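Local coordinates for protein sulfoquinovosidase (Escherichia coli, PDB 5AEG) that hydrolyses sulfoquinovosyl diacylglycerides and simple sulfoquinovosides such as sulfoquinovosyl glycerol, releasing sulfoquinovose for breakdown by sulfoglycolysis, at residues A[9-13]-A[78-82]; A[18-22]-A[31-35]; A[26-30]-A[190-194]; A[123-129]-A[139-143]; A[230-236]-A[591-595]. All coordinates share one frame; numbering follows the deposited sequence.

Contact 1. Residues A[9-13]-A[78-82]; sequences LDFQF and GWLIH
The indole of Trp79 lies over the phenyl ring of Phe11 in a face-to-face stack: the centroids of the Phe11 ring and the five-membered ring of Trp79 are 4.4 Å apart and the planes are inclined by 27°. The overlap is offset, because CB of Phe11 makes a CH-pi contact with the six-membered ring of Trp79, 3.6 Å from that ring's centroid. With CG of Phe11 anti to the backbone N (chi1 -170°), the phenyl group carries on from there across the pyrrole, on the same face of the indole. The distal rim of the indole reaches Leu9, whose CB is 4.0 Å from CZ3 of Trp79.

No hydrogen bond joins the two strands, whose axes are 10.7 Å apart at closest approach and inclined by 38°. This is packing of one beta-sheet on another: strand 9-12 belongs to a small three-stranded antiparallel sheet, and strand 79-85 to the beta-structure of the galactose mutarotase-like N-terminal domain. Deeper in the interface Ile81 reaches the phenyl ring from its own strand, its CD1 lying 3.6 Å from CE1 of Phe11. Phe20 and Val72 also pack on Phe11, one from each sheet. At the outer margin, CE1 of Phe13 comes within 4.3 Å of NE1 of Trp79.

Contact 2. Residues A[18-22]-A[31-35]; sequences DSFTL and THSKD
Phe20 and His32 form an antiparallel hydrogen-bonded pair, with Phe20 N donating to His32 O at 2.9 Å and His32 N returning a bond to Phe20 O at 3.1 Å. On the same side of this hairpin their side chains meet. CB of His32 stands over one face of the Phe20 ring, 3.8 Å from its centroid, in a CH-pi contact; the imidazole, with CG anti to the backbone N (chi1 174°), runs on past the phenyl rim, so the nearly parallel rings barely overlap. The other face of the hairpin carries Thr21 and Thr31, a non-hydrogen-bonded pair whose methyl groups touch at 3.7 Å between Thr21 CG2 and Thr31 CG2.

Beyond the paired strands, Ser19 CB packs on Ser33 CB, and a water bridges Asp18 OD1 and Lys34 N by long bonds, a tentative link because Asp18 is poorly ordered. The imidazole is positioned from outside the hairpin: NE2 of His32 donates to Thr68 O, and Phe83 meets the ring edge-to-face. Lys34 adds a salt bridge to Asp69.

Strand 20-24 is the middle strand of its three-stranded sheet, between strands 9-12 and 27-32, and Phe20 points from it onto Ile81 and Phe83 of strand 79-85.

Contact 3. Residues A[26-30]-A[190-194]; sequences QRLIL and TQKYY
The carbonyl oxygen of Gln191 receives two N-H groups of Arg27: a sound hydrogen bond from NE at 2.8 Å, and a weak one from NH2 at 3.3 Å. NE approaches nearly along the C=O axis (171°), and the oxygen lies close to the guanidinium plane. NH2 also makes a weak bond to Lys192 O at 3.1 Å, so the arginine spans two successive carbonyls of the turn. A bend at chi2 (67°) lets the chain of Arg27 fold beside Gln191 before the guanidinium reaches these oxygens; the guanidinium and the side-chain amide of Gln191 have planes within 13° of parallel. NH1 is bonded to Gln25 O.

The Gln191 amide meets the backbone of Leu28 through three waters. One takes the N-H of Leu28 and donates to Gln191 OE1, another donates to both Leu28 O and Gln191 OE1, and the third accepts from Gln191 NE2 while donating to Leu28 O. NE2 is also hydrogen-bonded to Asp127. The apolar part is slight: Ile29 CD1 lies over one face of the Tyr193 ring, 4.3 Å from CE2.

Ile29 and Leu30 both pair with Leu22, a classic beta bulge in strand 27-32. The contact thus sets this bulged strand of the N-terminal three-stranded sheet against the turn joining the antiparallel strands 186-189 and 193-197 in the beta-rich galactose mutarotase-like domain.

Contact 4. Residues A[123-129]-A[139-143]; sequences AQPEDHI and FDLRG
Residues 124-127 make a type I beta turn, closed by Asp127 N donating to Gln124 O, and just beyond it Leu141 N bonds to Ile129 O at 2.7 Å, bringing two loops of the galactose mutarotase-like domain together. The turn is gripped by Arg142. Its NH1 donates to Gln124 O at 2.8 Å and to Asp127 O at 2.9 Å, both oxygens lying near the guanidinium plane. Gln124 O thereby holds two donors, Asp127 N and Arg142 NH1, which reach it from opposite faces of its carbonyl plane. The arginine chain, kinked about CB-CG (chi2 82°), runs past Ile129 toward the turn, with CD of Arg142 3.9 Å from Ile129 CG1; NH2 is bonded to the carbonyls of Ala209 and Pro210. The carboxylate of Asp127, a partner of Gln191, also accepts from Gln124 N and so braces the turn internally.

Asp140 holds the second half of the interface. Its OD2 accepts from His128 ND1 at 2.7 Å, with the ring and carboxylate planes 69° apart and the donor well above the carboxylate plane. OD1 closes an Asx turn by accepting from Arg142 N, and also takes Ile129 N at 3.2 Å, the two donors arriving from opposite faces of the carboxylate.

Contact 5. Residues A[230-236]-A[591-595]; sequences DTYISLL and FLHYE
Glu595 reaches across to the start of helix 232-243. From CB its chain runs out extended (chi2 -165°), and CG passes 3.9 Å from CD2 of the Tyr232 ring. CD lies slightly closer to the same atom, 3.7 Å from CD2 of Tyr232, with the carboxylate and ring planes 68° apart. At the tip OE2 accepts from Tyr232 N at 3.0 Å, the donor standing nearly along the C-O axis, and also takes a water that donates to Leu592 O and accepts from Ile233 N. OE1 turns instead to a salt bridge with Lys192.

Around this polar centre, Leu592 CD2 packs on Tyr232 CB at 3.4 Å, Ile233 CD1 touches His593 CE1, and the edge of Phe591 points at the face of Tyr232 in a T-shaped pair. Thr231 is the N-cap residue, its OG1 accepting from Ser234 N. A carboxylate from the C-terminal domain thus binds a first-turn N-H, an arrangement characteristic of helix N termini.

From the N terminus, strand 9-12 opens contact 1, which closes only at 78-82. Contact 2 falls within that span, a short hairpin closure on the same small sheet. Contact 3 starts in the second hairpin strand, at 26-30, and runs to 190-194; its span crosses those of contacts 1 and 2 and encloses contact 4, which closes a short loop between 123-129 and 139-143. Contact 5 follows in series, its long loop passing through the catalytic barrel before returning at 591-595. Contacts 1 and 3 fasten the small sheet to the mutarotase-like domain, while contact 2 holds the hairpin together; segment 190-194 touches both contact 4 and contact 5, joining that domain to the C-terminal one.

Contact 1. Residues A[9-13]-A[78-82]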
# COMPACT_ATOMS: atom_id res chain seq x y z
N LEU A 9 21.01 -0.48 -26.16
CA LEU A 9 21.19 0.97 -25.91
C LEU A 9 21.59 1.68 -27.22
O LEU A 9 22.68 1.45 -27.70
CB LEU A 9 22.29 1.18 -24.88
CG LEU A 9 21.92 1.06 -23.40
CD1 LEU A 9 22.55 -0.12 -22.67
CD2 LEU A 9 22.30 2.34 -22.70
N ASP A 10 20.75 2.53 -27.77
CA ASP A 10 20.99 3.22 -29.03
C ASP A 10 21.03 4.76 -28.78
O ASP A 10 20.00 5.50 -28.74
CB ASP A 10 19.87 2.83 -30.01
CG ASP A 10 19.83 3.69 -31.23
OD1 ASP A 10 20.87 4.27 -31.58
OD2 ASP A 10 18.76 3.81 -31.88
N PHE A 11 22.26 5.24 -28.67
CA PHE A 11 22.52 6.64 -28.40
C PHE A 11 22.95 7.40 -29.66
O PHE A 11 24.04 7.14 -30.15
CB PHE A 11 23.61 6.72 -27.34
CG PHE A 11 23.80 8.09 -26.81
CD1 PHE A 11 23.02 8.56 -25.75
CD2 PHE A 11 24.70 8.96 -27.41
CE1 PHE A 11 23.18 9.85 -25.30
CE2 PHE A 11 24.84 10.26 -26.95
CZ PHE A 11 24.10 10.70 -25.89
N GLN A 12 22.12 8.31 -30.15
CA GLN A 12 22.40 9.12 -31.35
C GLN A 12 22.63 10.65 -31.04
O GLN A 12 21.67 11.26 -30.55
CB GLN A 12 21.24 8.95 -32.33
CG GLN A 12 21.02 7.49 -32.77
CD GLN A 12 19.79 7.31 -33.66
OE1 GLN A 12 18.64 7.56 -33.24
NE2 GLN A 12 20.02 6.86 -34.89
N PHE A 13 23.83 11.24 -31.35
CA PHE A 13 24.27 12.69 -31.01
C PHE A 13 24.68 13.65 -32.14
O PHE A 13 24.31 13.46 -33.29
CB PHE A 13 25.35 12.85 -29.88
CG PHE A 13 26.50 11.86 -29.92
CD1 PHE A 13 26.28 10.49 -29.86
CD2 PHE A 13 27.82 12.30 -29.91
CE1 PHE A 13 27.33 9.58 -29.84
CE2 PHE A 13 28.88 11.40 -29.90
CZ PHE A 13 28.64 10.04 -29.86
N GLY A 78 29.30 2.87 -20.72
CA GLY A 78 28.38 3.36 -21.76
C GLY A 78 28.72 4.78 -22.19
O GLY A 78 29.68 4.98 -22.97
N TRP A 79 27.98 5.76 -21.64
CA TRP A 79 28.13 7.15 -22.01
C TRP A 79 28.11 8.06 -20.82
O TRP A 79 27.42 7.80 -19.84
CB TRP A 79 27.04 7.60 -22.96
CG TRP A 79 27.12 7.05 -24.32
CD1 TRP A 79 27.78 7.59 -25.41
CD2 TRP A 79 26.52 5.84 -24.78
NE1 TRP A 79 27.58 6.80 -26.51
CE2 TRP A 79 26.83 5.71 -26.15
CE3 TRP A 79 25.75 4.86 -24.16
CZ2 TRP A 79 26.38 4.65 -26.92
CZ3 TRP A 79 25.31 3.78 -24.92
CH2 TRP A 79 25.63 3.69 -26.30
N LEU A 80 28.81 9.16 -20.96
CA LEU A 80 28.85 10.23 -19.95
C LEU A 80 28.47 11.53 -20.62
O LEU A 80 29.13 11.95 -21.57
CB LEU A 80 30.21 10.31 -19.28
CG LEU A 80 30.39 11.44 -18.24
CD1 LEU A 80 29.46 11.26 -17.05
CD2 LEU A 80 31.84 11.47 -17.78
N ILE A 81 27.32 12.11 -20.20
CA ILE A 81 26.87 13.41 -20.67
C ILE A 81 27.17 14.50 -19.64
O ILE A 81 26.77 14.40 -18.46
CB ILE A 81 25.39 13.39 -21.05
CG1 ILE A 81 25.15 12.19 -21.95
CG2 ILE A 81 25.03 14.65 -21.74
CD1 ILE A 81 23.76 12.06 -22.50
N HIS A 82 27.95 15.47 -20.09
CA HIS A 82 28.18 16.70 -19.32
C HIS A 82 27.15 17.72 -19.69
O HIS A 82 27.16 18.25 -20.80
CB HIS A 82 29.55 17.26 -19.56
CG HIS A 82 30.65 16.39 -19.09
ND1 HIS A 82 31.22 16.53 -17.84
CD2 HIS A 82 31.33 15.39 -19.72
CE1 HIS A 82 32.18 15.63 -17.70
NE2 HIS A 82 32.27 14.93 -18.83

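Contact 2. Residues A[18-22]-A[31-35]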
# COMPACT_ATOMS: atom_id res chain seq x y z
N ASP A 18 24.54 20.57 -28.22
CA ASP A 18 23.80 20.14 -29.42
C ASP A 18 22.80 18.99 -29.03
O ASP A 18 22.72 18.64 -27.85
CB ASP A 18 24.79 19.75 -30.54
CG ASP A 18 24.12 19.55 -31.91
OD1 ASP A 18 23.20 20.33 -32.27
OD2 ASP A 18 24.49 18.56 -32.60
N SER A 19 22.07 18.42 -30.00
CA SER A 19 20.99 17.47 -29.75
C SER A 19 21.36 15.94 -29.64
O SER A 19 22.31 15.46 -30.24
CB SER A 19 19.89 17.68 -30.77
OG SER A 19 20.12 16.78 -31.81
N PHE A 20 20.59 15.19 -28.85
CA PHE A 20 20.75 13.71 -28.74
C PHE A 20 19.43 12.94 -28.47
O PHE A 20 18.42 13.58 -28.11
CB PHE A 20 21.85 13.32 -27.74
CG PHE A 20 21.51 13.51 -26.28
CD1 PHE A 20 20.71 12.58 -25.60
CD2 PHE A 20 22.05 14.56 -25.55
CE1 PHE A 20 20.44 12.72 -24.25
CE2 PHE A 20 21.78 14.71 -24.20
CZ PHE A 20 20.96 13.79 -23.55
N THR A 21 19.47 11.61 -28.66
CA THR A 21 18.34 10.69 -28.35
C THR A 21 18.91 9.45 -27.77
O THR A 21 20.07 9.12 -28.03
CB THR A 21 17.40 10.35 -29.52
OG1 THR A 21 18.11 9.71 -30.58
CG2 THR A 21 16.66 11.55 -30.00
N LEU A 22 18.18 8.82 -26.84
CA LEU A 22 18.60 7.59 -26.27
C LEU A 22 17.36 6.68 -26.40
O LEU A 22 16.25 7.05 -25.88
CB LEU A 22 18.99 7.74 -24.83
CG LEU A 22 19.19 6.43 -24.05
CD1 LEU A 22 20.41 5.63 -24.52
CD2 LEU A 22 19.31 6.72 -22.57
N THR A 31 15.22 12.63 -25.13
CA THR A 31 15.58 13.50 -26.25
C THR A 31 15.93 14.85 -25.66
O THR A 31 15.30 15.27 -24.71
CB THR A 31 14.44 13.82 -27.16
OG1 THR A 31 13.42 14.41 -26.36
CG2 THR A 31 13.90 12.60 -27.72
N HIS A 32 16.93 15.49 -26.23
CA HIS A 32 17.51 16.74 -25.71
C HIS A 32 17.99 17.57 -26.88
O HIS A 32 18.73 17.05 -27.71
CB HIS A 32 18.74 16.46 -24.86
CG HIS A 32 19.46 17.68 -24.41
ND1 HIS A 32 19.10 18.37 -23.26
CD2 HIS A 32 20.53 18.35 -24.92
CE1 HIS A 32 19.90 19.42 -23.10
NE2 HIS A 32 20.78 19.42 -24.08
N SER A 33 17.62 18.82 -26.93
CA SER A 33 18.38 19.78 -27.73
C SER A 33 18.48 21.05 -26.94
O SER A 33 17.85 21.19 -25.84
CB SER A 33 17.63 20.06 -29.02
OG SER A 33 16.38 20.66 -28.71
N LYS A 34 19.26 21.99 -27.48
CA LYS A 34 19.41 23.33 -26.89
C LYS A 34 18.07 23.94 -26.75
O LYS A 34 17.77 24.50 -25.73
CB LYS A 34 20.30 24.26 -27.74
CG LYS A 34 21.66 24.56 -27.12
CD LYS A 34 22.03 26.05 -27.25
CE LYS A 34 23.51 26.33 -27.00
NZ LYS A 34 23.84 27.30 -25.90
N ASP A 35 17.20 23.74 -27.73
CA ASP A 35 15.81 24.29 -27.71
C ASP A 35 14.80 23.52 -26.89
O ASP A 35 13.81 24.13 -26.46
CB ASP A 35 15.22 24.30 -29.13
CG ASP A 35 16.17 24.92 -30.13
OD1 ASP A 35 16.17 26.17 -30.20
OD2 ASP A 35 16.95 24.16 -30.76
O HOH W 1 21.01 21.32 -30.19

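Contact 3. Residues A[26-30]-A[190-194]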
# COMPACT_ATOMS: atom_id res chain seq x y z
N GLN A 26 14.44 -0.15 -28.20
CA GLN A 26 13.56 0.66 -29.08
C GLN A 26 12.60 1.61 -28.47
O GLN A 26 11.92 2.32 -29.21
CB GLN A 26 12.81 -0.17 -30.12
CG GLN A 26 13.69 -0.47 -31.30
CD GLN A 26 13.72 -1.93 -31.49
OE1 GLN A 26 12.91 -2.47 -32.25
NE2 GLN A 26 14.59 -2.61 -30.72
N ARG A 27 12.53 1.70 -27.13
CA ARG A 27 11.70 2.76 -26.56
C ARG A 27 12.54 4.06 -26.50
O ARG A 27 13.65 4.03 -26.01
CB ARG A 27 11.41 2.36 -25.07
CG ARG A 27 10.37 1.30 -24.87
CD ARG A 27 10.72 -0.08 -25.35
NE ARG A 27 9.82 -1.10 -24.77
CZ ARG A 27 9.97 -2.42 -24.91
NH1 ARG A 27 10.96 -2.92 -25.62
NH2 ARG A 27 9.15 -3.24 -24.28
N LEU A 28 11.99 5.14 -26.97
CA LEU A 28 12.63 6.40 -26.86
C LEU A 28 12.49 6.87 -25.38
O LEU A 28 11.39 7.10 -24.94
CB LEU A 28 11.91 7.39 -27.76
CG LEU A 28 12.42 8.85 -27.74
CD1 LEU A 28 13.88 8.86 -28.18
CD2 LEU A 28 11.63 9.81 -28.54
N ILE A 29 13.61 6.96 -24.68
CA ILE A 29 13.71 7.33 -23.24
C ILE A 29 14.06 8.81 -23.01
O ILE A 29 13.36 9.47 -22.22
CB ILE A 29 14.71 6.41 -22.49
CG1 ILE A 29 14.26 4.92 -22.47
CG2 ILE A 29 14.87 6.80 -21.02
CD1 ILE A 29 12.89 4.56 -21.89
N LEU A 30 15.09 9.34 -23.73
CA LEU A 30 15.52 10.76 -23.61
C LEU A 30 15.70 11.40 -24.97
O LEU A 30 16.20 10.74 -25.91
CB LEU A 30 16.87 10.84 -22.92
CG LEU A 30 17.08 10.20 -21.57
CD1 LEU A 30 18.54 10.24 -21.15
CD2 LEU A 30 16.24 10.93 -20.52
N THR A 190 2.79 1.78 -20.61
CA THR A 190 2.28 0.88 -21.67
C THR A 190 3.23 0.74 -22.89
O THR A 190 2.90 -0.04 -23.76
CB THR A 190 0.87 1.20 -22.08
OG1 THR A 190 0.70 2.54 -22.49
CG2 THR A 190 -0.11 0.86 -20.87
N GLN A 191 4.38 1.45 -22.90
CA GLN A 191 5.53 1.05 -23.79
C GLN A 191 6.24 -0.16 -23.25
O GLN A 191 7.27 -0.56 -23.74
CB GLN A 191 6.46 2.24 -23.93
CG GLN A 191 5.77 3.40 -24.64
CD GLN A 191 6.76 4.45 -25.19
OE1 GLN A 191 7.82 4.13 -25.62
NE2 GLN A 191 6.40 5.71 -25.09
N LYS A 192 5.72 -0.76 -22.15
CA LYS A 192 6.17 -1.97 -21.56
C LYS A 192 7.59 -1.89 -20.97
O LYS A 192 8.52 -2.65 -21.32
CB LYS A 192 5.98 -3.17 -22.52
CG LYS A 192 4.53 -3.57 -22.66
CD LYS A 192 4.36 -4.80 -23.56
CE LYS A 192 2.90 -5.19 -23.68
NZ LYS A 192 2.83 -6.42 -24.54
N TYR A 193 7.77 -0.90 -20.09
CA TYR A 193 8.94 -0.80 -19.29
C TYR A 193 8.48 -0.36 -17.91
O TYR A 193 7.38 0.18 -17.77
CB TYR A 193 9.94 0.18 -19.84
CG TYR A 193 9.56 1.64 -19.82
CD1 TYR A 193 9.73 2.42 -18.67
CD2 TYR A 193 9.06 2.28 -20.94
CE1 TYR A 193 9.40 3.78 -18.66
CE2 TYR A 193 8.78 3.65 -20.95
CZ TYR A 193 8.94 4.39 -19.75
OH TYR A 193 8.58 5.76 -19.69
N TYR A 194 9.37 -0.51 -16.96
CA TYR A 194 9.18 0.14 -15.65
C TYR A 194 10.32 1.05 -15.44
O TYR A 194 11.44 0.81 -15.98
CB TYR A 194 9.17 -0.90 -14.51
CG TYR A 194 10.47 -1.66 -14.11
CD1 TYR A 194 11.52 -1.03 -13.46
CD2 TYR A 194 10.62 -3.03 -14.36
CE1 TYR A 194 12.68 -1.72 -13.14
CE2 TYR A 194 11.80 -3.72 -14.02
CZ TYR A 194 12.84 -3.05 -13.44
OH TYR A 194 14.04 -3.64 -13.06
O HOH W 2 8.44 7.67 -26.02
O HOH W 3 9.63 5.37 -23.94
O HOH W 4 9.18 5.29 -27.70

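Contact 4. Residues A[123-129]-A[139-143]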
# COMPACT_ATOMS: atom_id res chain seq x y z
N ALA A 123 7.76 10.57 -23.96
CA ALA A 123 6.58 9.76 -23.98
C ALA A 123 5.73 9.94 -25.19
O ALA A 123 5.90 10.91 -25.90
CB ALA A 123 5.72 10.15 -22.75
N GLN A 124 4.69 9.10 -25.33
CA GLN A 124 3.67 9.26 -26.40
C GLN A 124 2.32 9.61 -25.83
O GLN A 124 1.98 9.13 -24.75
CB GLN A 124 3.50 8.00 -27.23
CG GLN A 124 4.78 7.44 -27.87
CD GLN A 124 4.63 5.93 -28.25
OE1 GLN A 124 3.81 5.10 -27.64
NE2 GLN A 124 5.40 5.54 -29.25
N PRO A 125 1.53 10.41 -26.54
CA PRO A 125 0.26 10.81 -26.01
C PRO A 125 -0.67 9.67 -25.60
O PRO A 125 -1.40 9.84 -24.68
CB PRO A 125 -0.37 11.62 -27.15
CG PRO A 125 0.82 12.19 -27.84
CD PRO A 125 1.80 11.08 -27.83
N GLU A 126 -0.61 8.54 -26.29
CA GLU A 126 -1.48 7.37 -25.97
C GLU A 126 -1.04 6.50 -24.76
O GLU A 126 -1.78 5.61 -24.33
CB GLU A 126 -1.59 6.43 -27.18
CG GLU A 126 -0.28 5.83 -27.59
CD GLU A 126 0.48 6.68 -28.69
OE1 GLU A 126 0.27 7.93 -28.88
OE2 GLU A 126 1.32 6.06 -29.36
N ASP A 127 0.14 6.73 -24.22
CA ASP A 127 0.63 5.84 -23.21
C ASP A 127 -0.24 5.96 -21.92
O ASP A 127 -0.64 7.05 -21.56
CB ASP A 127 2.07 6.18 -22.82
CG ASP A 127 3.07 6.01 -23.96
OD1 ASP A 127 2.80 5.27 -24.93
OD2 ASP A 127 4.19 6.54 -23.81
N HIS A 128 -0.45 4.85 -21.24
CA HIS A 128 -0.94 4.87 -19.84
C HIS A 128 0.19 4.61 -18.92
O HIS A 128 1.24 4.02 -19.30
CB HIS A 128 -2.09 3.84 -19.63
CG HIS A 128 -3.18 3.96 -20.64
ND1 HIS A 128 -4.22 4.86 -20.51
CD2 HIS A 128 -3.37 3.34 -21.84
CE1 HIS A 128 -5.05 4.74 -21.56
NE2 HIS A 128 -4.53 3.85 -22.39
N ILE A 129 -0.03 4.91 -17.63
CA ILE A 129 0.98 4.81 -16.64
C ILE A 129 0.32 4.23 -15.35
O ILE A 129 -0.75 4.72 -14.94
CB ILE A 129 1.55 6.20 -16.33
CG1 ILE A 129 2.35 6.83 -17.52
CG2 ILE A 129 2.47 6.13 -15.14
CD1 ILE A 129 3.64 6.06 -17.81
N PHE A 139 -5.94 4.80 -11.04
CA PHE A 139 -5.06 3.66 -11.29
C PHE A 139 -4.19 4.08 -12.45
O PHE A 139 -2.95 4.23 -12.28
CB PHE A 139 -5.87 2.36 -11.54
CG PHE A 139 -5.03 1.18 -11.95
CD1 PHE A 139 -3.77 0.92 -11.37
CD2 PHE A 139 -5.52 0.32 -12.95
CE1 PHE A 139 -2.97 -0.15 -11.80
CE2 PHE A 139 -4.75 -0.76 -13.36
CZ PHE A 139 -3.49 -1.02 -12.76
N ASP A 140 -4.79 4.23 -13.65
CA ASP A 140 -4.06 4.93 -14.74
C ASP A 140 -3.74 6.31 -14.23
O ASP A 140 -4.64 7.09 -13.94
CB ASP A 140 -4.91 5.04 -15.96
CG ASP A 140 -4.20 5.71 -17.15
OD1 ASP A 140 -3.00 5.97 -17.17
OD2 ASP A 140 -4.91 5.94 -18.12
N LEU A 141 -2.45 6.66 -14.14
CA LEU A 141 -2.03 7.96 -13.63
C LEU A 141 -1.87 9.05 -14.69
O LEU A 141 -1.62 10.27 -14.40
CB LEU A 141 -0.68 7.77 -12.92
CG LEU A 141 -0.58 6.71 -11.84
CD1 LEU A 141 0.77 6.62 -11.20
CD2 LEU A 141 -1.62 6.88 -10.80
N ARG A 142 -2.00 8.68 -15.95
CA ARG A 142 -1.83 9.70 -17.05
C ARG A 142 -2.76 10.85 -17.02
O ARG A 142 -3.93 10.69 -16.77
CB ARG A 142 -1.84 9.01 -18.45
CG ARG A 142 -1.09 9.86 -19.50
CD ARG A 142 0.41 9.64 -19.42
NE ARG A 142 1.19 10.58 -20.19
CZ ARG A 142 1.39 10.48 -21.50
NH1 ARG A 142 0.83 9.47 -22.18
NH2 ARG A 142 2.16 11.37 -22.12
N GLY A 143 -2.24 12.06 -17.21
CA GLY A 143 -3.06 13.24 -17.12
C GLY A 143 -2.84 14.05 -15.85
O GLY A 143 -3.28 15.17 -15.79

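Contact 5. Residues A[230-236]-A[591-595]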
# COMPACT_ATOMS: atom_id res chain seq x y z
N ASP A 230 8.29 -8.10 -22.86
CA ASP A 230 7.35 -8.42 -23.90
C ASP A 230 5.93 -8.47 -23.46
O ASP A 230 5.01 -8.13 -24.27
CB ASP A 230 7.69 -9.79 -24.54
CG ASP A 230 8.92 -9.70 -25.47
OD1 ASP A 230 9.27 -8.52 -25.87
OD2 ASP A 230 9.55 -10.75 -25.73
N THR A 231 5.74 -8.78 -22.16
CA THR A 231 4.39 -8.80 -21.56
C THR A 231 4.42 -8.11 -20.16
O THR A 231 5.46 -8.05 -19.52
CB THR A 231 3.89 -10.23 -21.32
OG1 THR A 231 4.76 -10.86 -20.40
CG2 THR A 231 3.86 -11.07 -22.63
N TYR A 232 3.27 -7.67 -19.72
CA TYR A 232 3.18 -7.11 -18.32
C TYR A 232 3.52 -8.12 -17.30
O TYR A 232 4.17 -7.79 -16.29
CB TYR A 232 1.77 -6.45 -18.03
CG TYR A 232 1.57 -5.31 -18.93
CD1 TYR A 232 2.27 -4.10 -18.73
CD2 TYR A 232 0.73 -5.39 -20.01
CE1 TYR A 232 2.16 -3.04 -19.63
CE2 TYR A 232 0.60 -4.35 -20.89
CZ TYR A 232 1.31 -3.17 -20.70
OH TYR A 232 1.19 -2.19 -21.62
N ILE A 233 3.05 -9.36 -17.49
CA ILE A 233 3.39 -10.41 -16.57
C ILE A 233 4.90 -10.60 -16.41
O ILE A 233 5.43 -10.78 -15.28
CB ILE A 233 2.67 -11.73 -17.00
CG1 ILE A 233 1.18 -11.62 -16.65
CG2 ILE A 233 3.29 -12.94 -16.35
CD1 ILE A 233 0.35 -12.72 -17.23
N SER A 234 5.61 -10.60 -17.54
CA SER A 234 7.08 -10.69 -17.51
C SER A 234 7.68 -9.43 -16.83
O SER A 234 8.62 -9.51 -16.09
CB SER A 234 7.65 -10.83 -18.97
OG SER A 234 9.05 -10.91 -18.84
N LEU A 235 7.10 -8.29 -17.16
CA LEU A 235 7.56 -7.04 -16.57
C LEU A 235 7.49 -7.09 -15.03
O LEU A 235 8.45 -6.71 -14.36
CB LEU A 235 6.83 -5.88 -17.19
CG LEU A 235 7.43 -4.53 -16.83
CD1 LEU A 235 8.83 -4.38 -17.46
CD2 LEU A 235 6.52 -3.42 -17.27
N LEU A 236 6.44 -7.68 -14.47
CA LEU A 236 6.26 -7.75 -13.02
C LEU A 236 7.17 -8.74 -12.38
O LEU A 236 7.66 -8.54 -11.27
CB LEU A 236 4.75 -8.00 -12.62
CG LEU A 236 3.77 -6.88 -13.00
CD1 LEU A 236 2.41 -7.28 -12.51
CD2 LEU A 236 4.11 -5.55 -12.36
N PHE A 591 -5.69 -6.06 -17.97
CA PHE A 591 -4.75 -5.99 -19.09
C PHE A 591 -3.57 -6.91 -18.88
O PHE A 591 -2.89 -7.17 -19.83
CB PHE A 591 -4.38 -4.56 -19.46
CG PHE A 591 -3.72 -3.78 -18.35
CD1 PHE A 591 -2.42 -4.03 -17.99
CD2 PHE A 591 -4.42 -2.83 -17.70
CE1 PHE A 591 -1.81 -3.27 -16.98
CE2 PHE A 591 -3.84 -2.10 -16.67
CZ PHE A 591 -2.53 -2.29 -16.34
N LEU A 592 -3.36 -7.50 -17.69
CA LEU A 592 -2.36 -8.52 -17.55
C LEU A 592 -2.69 -9.76 -18.43
O LEU A 592 -1.74 -10.48 -18.88
CB LEU A 592 -2.16 -9.02 -16.16
CG LEU A 592 -1.62 -8.08 -15.08
CD1 LEU A 592 -1.18 -8.83 -13.85
CD2 LEU A 592 -0.56 -7.17 -15.60
N HIS A 593 -3.98 -10.01 -18.62
CA HIS A 593 -4.43 -11.21 -19.38
C HIS A 593 -5.15 -10.90 -20.64
O HIS A 593 -5.42 -11.84 -21.38
CB HIS A 593 -5.23 -12.16 -18.50
CG HIS A 593 -4.46 -12.70 -17.38
ND1 HIS A 593 -3.31 -13.48 -17.56
CD2 HIS A 593 -4.59 -12.53 -16.03
CE1 HIS A 593 -2.81 -13.79 -16.38
NE2 HIS A 593 -3.58 -13.24 -15.44
N TYR A 594 -5.56 -9.65 -20.90
CA TYR A 594 -6.35 -9.20 -22.06
C TYR A 594 -5.59 -8.00 -22.63
O TYR A 594 -6.12 -6.96 -22.82
CB TYR A 594 -7.85 -8.88 -21.70
CG TYR A 594 -8.50 -10.11 -21.14
CD1 TYR A 594 -9.09 -11.06 -22.01
CD2 TYR A 594 -8.44 -10.43 -19.79
CE1 TYR A 594 -9.57 -12.30 -21.52
CE2 TYR A 594 -8.97 -11.63 -19.28
CZ TYR A 594 -9.59 -12.54 -20.14
OH TYR A 594 -10.02 -13.78 -19.72
N GLU A 595 -4.30 -8.19 -22.94
CA GLU A 595 -3.42 -7.09 -23.37
C GLU A 595 -3.85 -6.35 -24.57
O GLU A 595 -3.62 -5.14 -24.66
CB GLU A 595 -1.98 -7.58 -23.61
CG GLU A 595 -1.17 -7.83 -22.38
CD GLU A 595 0.32 -7.97 -22.68
OE1 GLU A 595 0.71 -7.75 -23.87
OE2 GLU A 595 1.11 -8.21 -21.74
O HOH W 5 0.73 -9.83 -19.56